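Local coordinates for protein putative branched-chain amino acid ABC transporter (Chromobacterium violaceum, PDB 4PYR) that is an LppC-family protein with the two-lobed periplasmic binding protein fold that binds glutathione and may regulate an enzyme, at residues A[145-148]-A[152-155]; A[204-209]-A[247-252]. One frame throughout, in Å; residues are numbered along the deposited sequence. Where two conformers were deposited one is given.

Overall arrangement
The chain first builds a lobe around the parallel sheet, then a second around a mixed sheet. Contact 1 comes early in that second lobe. It closes the short turn between helix 133-150 and strand 155-158, an outermost strand of the mixed sheet. Contact 2 opens later, in the loop after strand 199-201, and closes a longer excursion, through strand 218-220 and two short helices, onto helix 245-265, which packs against helix 16-33 of the first lobe. The contacts follow in series, neither nested nor crossing. Their centres are about 28 Å apart and they do not touch. Contact 1 is local and at the surface; contact 2 joins the lobes near the glutathione pocket.

Contact 1 of 2, residues A[145-148]-A[152-155]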
loop_
_atom_site.group_PDB
_atom_site.type_symbol
_atom_site.label_atom_id
_atom_site.label_comp_id
_atom_site.label_asym_id
_atom_site.label_seq_id
_atom_site.Cartn_x
_atom_site.Cartn_y
_atom_site.Cartn_z
ATOM N N GLU A 145 6.830 -6.205 14.940
ATOM C CA GLU A 145 6.544 -7.491 14.344
ATOM C C GLU A 145 7.633 -8.523 14.638
ATOM O O GLU A 145 7.350 -9.660 14.970
ATOM C CB GLU A 145 6.323 -7.350 12.842
ATOM C CG GLU A 145 5.809 -8.636 12.192
ATOM C CD GLU A 145 4.375 -9.007 12.582
ATOM O OE1 GLU A 145 3.519 -8.169 12.976
ATOM O OE2 GLU A 145 4.073 -10.193 12.402
ATOM N N TRP A 146 8.897 -8.120 14.519
ATOM C CA TRP A 146 10.015 -9.014 14.813
ATOM C C TRP A 146 9.915 -9.528 16.255
ATOM O O TRP A 146 10.061 -10.716 16.519
ATOM C CB TRP A 146 11.408 -8.249 14.623
ATOM C CG TRP A 146 12.528 -9.219 14.701
ATOM C CD1 TRP A 146 13.249 -9.573 15.799
ATOM C CD2 TRP A 146 12.996 -10.032 13.633
ATOM N NE1 TRP A 146 14.134 -10.572 15.484
ATOM C CE2 TRP A 146 14.014 -10.853 14.149
ATOM C CE3 TRP A 146 12.657 -10.130 12.271
ATOM C CZ2 TRP A 146 14.672 -11.810 13.368
ATOM C CZ3 TRP A 146 13.301 -11.042 11.517
ATOM C CH2 TRP A 146 14.302 -11.885 12.065
ATOM N N ARG A 147 9.708 -8.606 17.182
ATOM C CA ARG A 147 9.575 -8.993 18.602
ATOM C C ARG A 147 8.418 -10.001 18.821
ATOM O O ARG A 147 8.585 -10.986 19.557
ATOM C CB ARG A 147 9.422 -7.758 19.530
ATOM C CG ARG A 147 9.568 -8.078 21.028
ATOM C CD ARG A 147 8.953 -6.981 21.878
ATOM N NE ARG A 147 9.731 -5.719 21.783
ATOM C CZ ARG A 147 10.721 -5.360 22.620
ATOM N NH1 ARG A 147 11.072 -6.164 23.609
ATOM N NH2 ARG A 147 11.363 -4.220 22.471
ATOM N N ALA A 148 7.281 -9.742 18.170
ATOM C CA ALA A 148 6.107 -10.602 18.279
ATOM C C ALA A 148 6.437 -12.030 17.828
ATOM O O ALA A 148 6.059 -12.989 18.456
ATOM C CB ALA A 148 4.925 -10.035 17.462
ATOM N N LYS A 152 12.005 -11.764 21.142
ATOM C CA LYS A 152 13.172 -10.971 21.580
ATOM C C LYS A 152 13.208 -9.778 20.609
ATOM O O LYS A 152 12.774 -9.889 19.466
ATOM C CB LYS A 152 14.488 -11.771 21.474
ATOM C CG LYS A 152 14.630 -12.982 22.406
ATOM C CD LYS A 152 15.113 -12.654 23.822
ATOM C CE LYS A 152 15.276 -13.887 24.713
ATOM N NZ LYS A 152 16.391 -13.773 25.709
ATOM N N PRO A 153 13.705 -8.616 21.066
ATOM C CA PRO A 153 13.806 -7.441 20.174
ATOM C C PRO A 153 14.817 -7.647 19.045
ATOM O O PRO A 153 15.794 -8.424 19.172
ATOM C CB PRO A 153 14.246 -6.325 21.132
ATOM C CG PRO A 153 14.821 -7.012 22.281
ATOM C CD PRO A 153 14.168 -8.336 22.432
ATOM N N VAL A 154 14.567 -6.985 17.937
ATOM C CA VAL A 154 15.589 -6.890 16.877
ATOM C C VAL A 154 16.617 -5.839 17.266
ATOM O O VAL A 154 16.261 -4.850 17.871
ATOM C CB VAL A 154 14.928 -6.564 15.523
ATOM C CG1 VAL A 154 14.454 -5.117 15.440
ATOM C CG2 VAL A 154 15.872 -6.855 14.372
ATOM N N ARG A 155 17.877 -6.085 16.922
ATOM C CA ARG A 155 18.919 -5.053 17.021
ATOM C C ARG A 155 18.601 -3.922 16.063
ATOM O O ARG A 155 18.407 -4.143 14.874
ATOM C CB ARG A 155 20.276 -5.647 16.673
ATOM C CG ARG A 155 21.438 -4.689 16.891
ATOM C CD ARG A 155 22.644 -5.430 17.446
ATOM N NE ARG A 155 22.323 -5.966 18.755
ATOM C CZ ARG A 155 22.754 -5.444 19.892
ATOM N NH1 ARG A 155 23.531 -4.391 19.890
ATOM N NH2 ARG A 155 22.410 -5.982 21.023
#
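Trp146 and Arg147, near the end of helix 133-150, meet Lys152 to Val154 where the chain turns back toward strand 155-158; the Arg147 and Pro153 CA atoms come within 4.8 Å. Trp146 and Val154 carry the apolar part. Their side chains cross at about a right angle, and Val154 CB lies 3.5 Å from Trp146 CD1. Val154 CG2 sits over one face of the indole, 4.1 Å from the centroid of the five-membered ring and 10° off its normal, a CH-pi contact. Trp146 chi1 of -171° sets CG anti to the backbone N and carries the indole toward Val154. The Lys152 carbonyl O lies at the ring edge, 3.7 Å from Trp146 CD1. The same oxygen receives a CA-H...O contact from Arg147 CA at 3.4 Å, nearly straight at 163°. Farther out, Pro153 CB lies over a face of the Arg147 guanidinium, 3.8 Å from NH2. Arg118 adds a cation-pi contact to Trp146, and the Trp146 side chain also touches Met117 and Pro125. No hydrogen bond crosses the contact. Between the segments it therefore rests on van der Waals packing, one CH-pi contact and one CA-H...O contact, with the buried indole at its inner side and Arg147 at the exposed side.

Contact 2 of 2, residues A[204-209]-A[247-252]; sequences QLNVGG and TERLYA
Arg249 of helix 245-265 reaches Asn206 in the loop after strand 199-201, a bridge between the two lobes of this periplasmic-binding-protein fold. The helix also packs on helix 16-33 of the first lobe. The arginine chain is extended from CG to NE, and it ends at the loop backbone. Arg249 NH2 donates to the Asn206 carbonyl O at 2.9 Å, with an N-H...O angle of 167°. The oxygen lies in the guanidinium plane, and the N-H meets a lone pair in the carbonyl plane. A water closes a small ring: it donates to Asn206 O at 2.9 Å and accepts from Arg249 NH1 at 2.9 Å. Thus two bonds grip this carbonyl. The Asn206 amide is turned 72° from the guanidinium plane and does not bond to it directly; its ND2 donates to Asp221 OD2. That carboxylate oxygen also forms a salt bridge with Arg249 NH2. The Arg249 side chain is about 4 Å from that of Leu104, a glutathione-binding residue, and about 8 Å from the bound glutathione. The carbonyl, water and carboxylate together fix the rotation of the guanidinium, and Asp221 probably offsets its charge near the ligand pocket.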
loop_
_atom_site.group_PDB
_atom_site.type_symbol
_atom_site.label_atom_id
_atom_site.label_comp_id
_atom_site.label_asym_id
_atom_site.label_seq_id
_atom_site.Cartn_x
_atom_site.Cartn_y
_atom_site.Cartn_z
ATOM N N GLN A 204 9.609 1.259 -0.295
ATOM C CA GLN A 204 10.319 2.519 -0.088
ATOM C C GLN A 204 11.540 2.615 -1.016
ATOM O O GLN A 204 11.838 3.699 -1.540
ATOM C CB GLN A 204 10.734 2.634 1.402
ATOM C CG GLN A 204 11.522 3.884 1.795
ATOM C CD GLN A 204 12.014 3.789 3.224
ATOM O OE1 GLN A 204 12.444 2.710 3.687
ATOM N NE2 GLN A 204 11.974 4.912 3.933
ATOM N N LEU A 205 12.220 1.490 -1.235
ATOM C CA LEU A 205 13.463 1.488 -2.049
ATOM C C LEU A 205 13.276 1.411 -3.533
ATOM O O LEU A 205 14.218 1.677 -4.295
ATOM C CB LEU A 205 14.358 0.336 -1.603
ATOM C CG LEU A 205 14.694 0.390 -0.116
ATOM C CD1 LEU A 205 15.618 -0.750 0.199
ATOM C CD2 LEU A 205 15.313 1.720 0.290
ATOM N N ASN A 206 12.075 1.034 -3.968
ATOM C CA ASN A 206 11.784 0.860 -5.378
ATOM C C ASN A 206 11.106 2.116 -5.892
ATOM O O ASN A 206 9.893 2.306 -5.854
ATOM C CB ASN A 206 10.919 -0.407 -5.583
ATOM C CG ASN A 206 10.708 -0.741 -7.050
ATOM O OD1 ASN A 206 11.460 -0.274 -7.923
ATOM N ND2 ASN A 206 9.696 -1.571 -7.349
ATOM N N VAL A 207 11.937 3.031 -6.354
ATOM C CA VAL A 207 11.460 4.337 -6.734
ATOM C C VAL A 207 11.327 4.485 -8.235
ATOM O O VAL A 207 10.564 5.352 -8.709
ATOM C CB VAL A 207 12.365 5.448 -6.147
ATOM C CG1 VAL A 207 13.717 5.473 -6.841
ATOM C CG2 VAL A 207 11.668 6.796 -6.291
ATOM N N GLY A 208 12.027 3.626 -8.977
ATOM C CA GLY A 208 12.038 3.653 -10.407
ATOM C C GLY A 208 13.353 4.168 -10.938
ATOM O O GLY A 208 14.200 4.595 -10.167
ATOM N N GLY A 209 13.503 4.123 -12.249
ATOM C CA GLY A 209 14.748 4.562 -12.909
ATOM C C GLY A 209 15.976 3.713 -12.576
ATOM O O GLY A 209 15.877 2.623 -12.009
ATOM N N THR A 247 3.358 6.924 -8.073
ATOM C CA THR A 247 2.136 7.183 -8.821
ATOM C C THR A 247 1.485 5.942 -9.477
ATOM O O THR A 247 0.271 5.746 -9.419
ATOM C CB THR A 247 2.390 8.229 -9.896
ATOM O OG1 THR A 247 2.995 9.376 -9.294
ATOM C CG2 THR A 247 1.140 8.629 -10.567
ATOM N N GLU A 248 2.295 5.130 -10.152
ATOM C CA GLU A 248 1.826 3.886 -10.728
ATOM C C GLU A 248 1.229 2.974 -9.652
ATOM O O GLU A 248 0.308 2.224 -9.952
ATOM C CB GLU A 248 2.948 3.182 -11.461
ATOM C CG GLU A 248 2.441 1.961 -12.184
ATOM C CD GLU A 248 3.280 1.534 -13.368
ATOM O OE1 GLU A 248 4.390 2.064 -13.557
ATOM O OE2 GLU A 248 2.796 0.659 -14.121
ATOM N N ARG A 249 1.721 3.049 -8.408
ATOM C CA ARG A 249 1.078 2.301 -7.327
ATOM C C ARG A 249 -0.372 2.754 -7.203
ATOM O O ARG A 249 -1.205 1.929 -6.860
ATOM C CB ARG A 249 1.813 2.381 -5.968
ATOM C CG ARG A 249 3.096 1.533 -5.922
ATOM C CD ARG A 249 3.801 1.468 -4.569
ATOM N NE ARG A 249 5.107 0.915 -4.839
ATOM C CZ ARG A 249 6.191 1.660 -5.050
ATOM N NH1 ARG A 249 6.146 2.985 -4.898
ATOM N NH2 ARG A 249 7.332 1.073 -5.363
ATOM N N LEU A 250 -0.652 4.035 -7.454
ATOM C CA LEU A 250 -2.032 4.543 -7.337
ATOM C C LEU A 250 -2.903 4.058 -8.475
ATOM O O LEU A 250 -4.081 3.824 -8.305
ATOM C CB LEU A 250 -2.100 6.064 -7.264
ATOM C CG LEU A 250 -1.373 6.707 -6.087
ATOM C CD1 LEU A 250 -1.254 8.206 -6.285
ATOM C CD2 LEU A 250 -2.112 6.373 -4.788
ATOM N N TYR A 251 -2.333 3.889 -9.660
ATOM C CA TYR A 251 -3.053 3.295 -10.791
ATOM C C TYR A 251 -3.453 1.853 -10.465
ATOM O O TYR A 251 -4.634 1.453 -10.661
ATOM C CB TYR A 251 -2.134 3.341 -12.024
ATOM C CG TYR A 251 -2.681 2.706 -13.282
ATOM C CD1 TYR A 251 -3.536 3.413 -14.143
ATOM C CD2 TYR A 251 -2.326 1.408 -13.645
ATOM C CE1 TYR A 251 -4.003 2.844 -15.334
ATOM C CE2 TYR A 251 -2.807 0.807 -14.818
ATOM C CZ TYR A 251 -3.626 1.522 -15.670
ATOM O OH TYR A 251 -4.092 0.962 -16.841
ATOM N N ALA A 252 -2.511 1.100 -9.912
ATOM C CA ALA A 252 -2.746 -0.282 -9.542
ATOM C C ALA A 252 -3.765 -0.315 -8.416
ATOM O O ALA A 252 -4.593 -1.218 -8.377
ATOM C CB ALA A 252 -1.454 -0.981 -9.140
HETATM O O HOH W 1 8.457 4.686 -5.167
#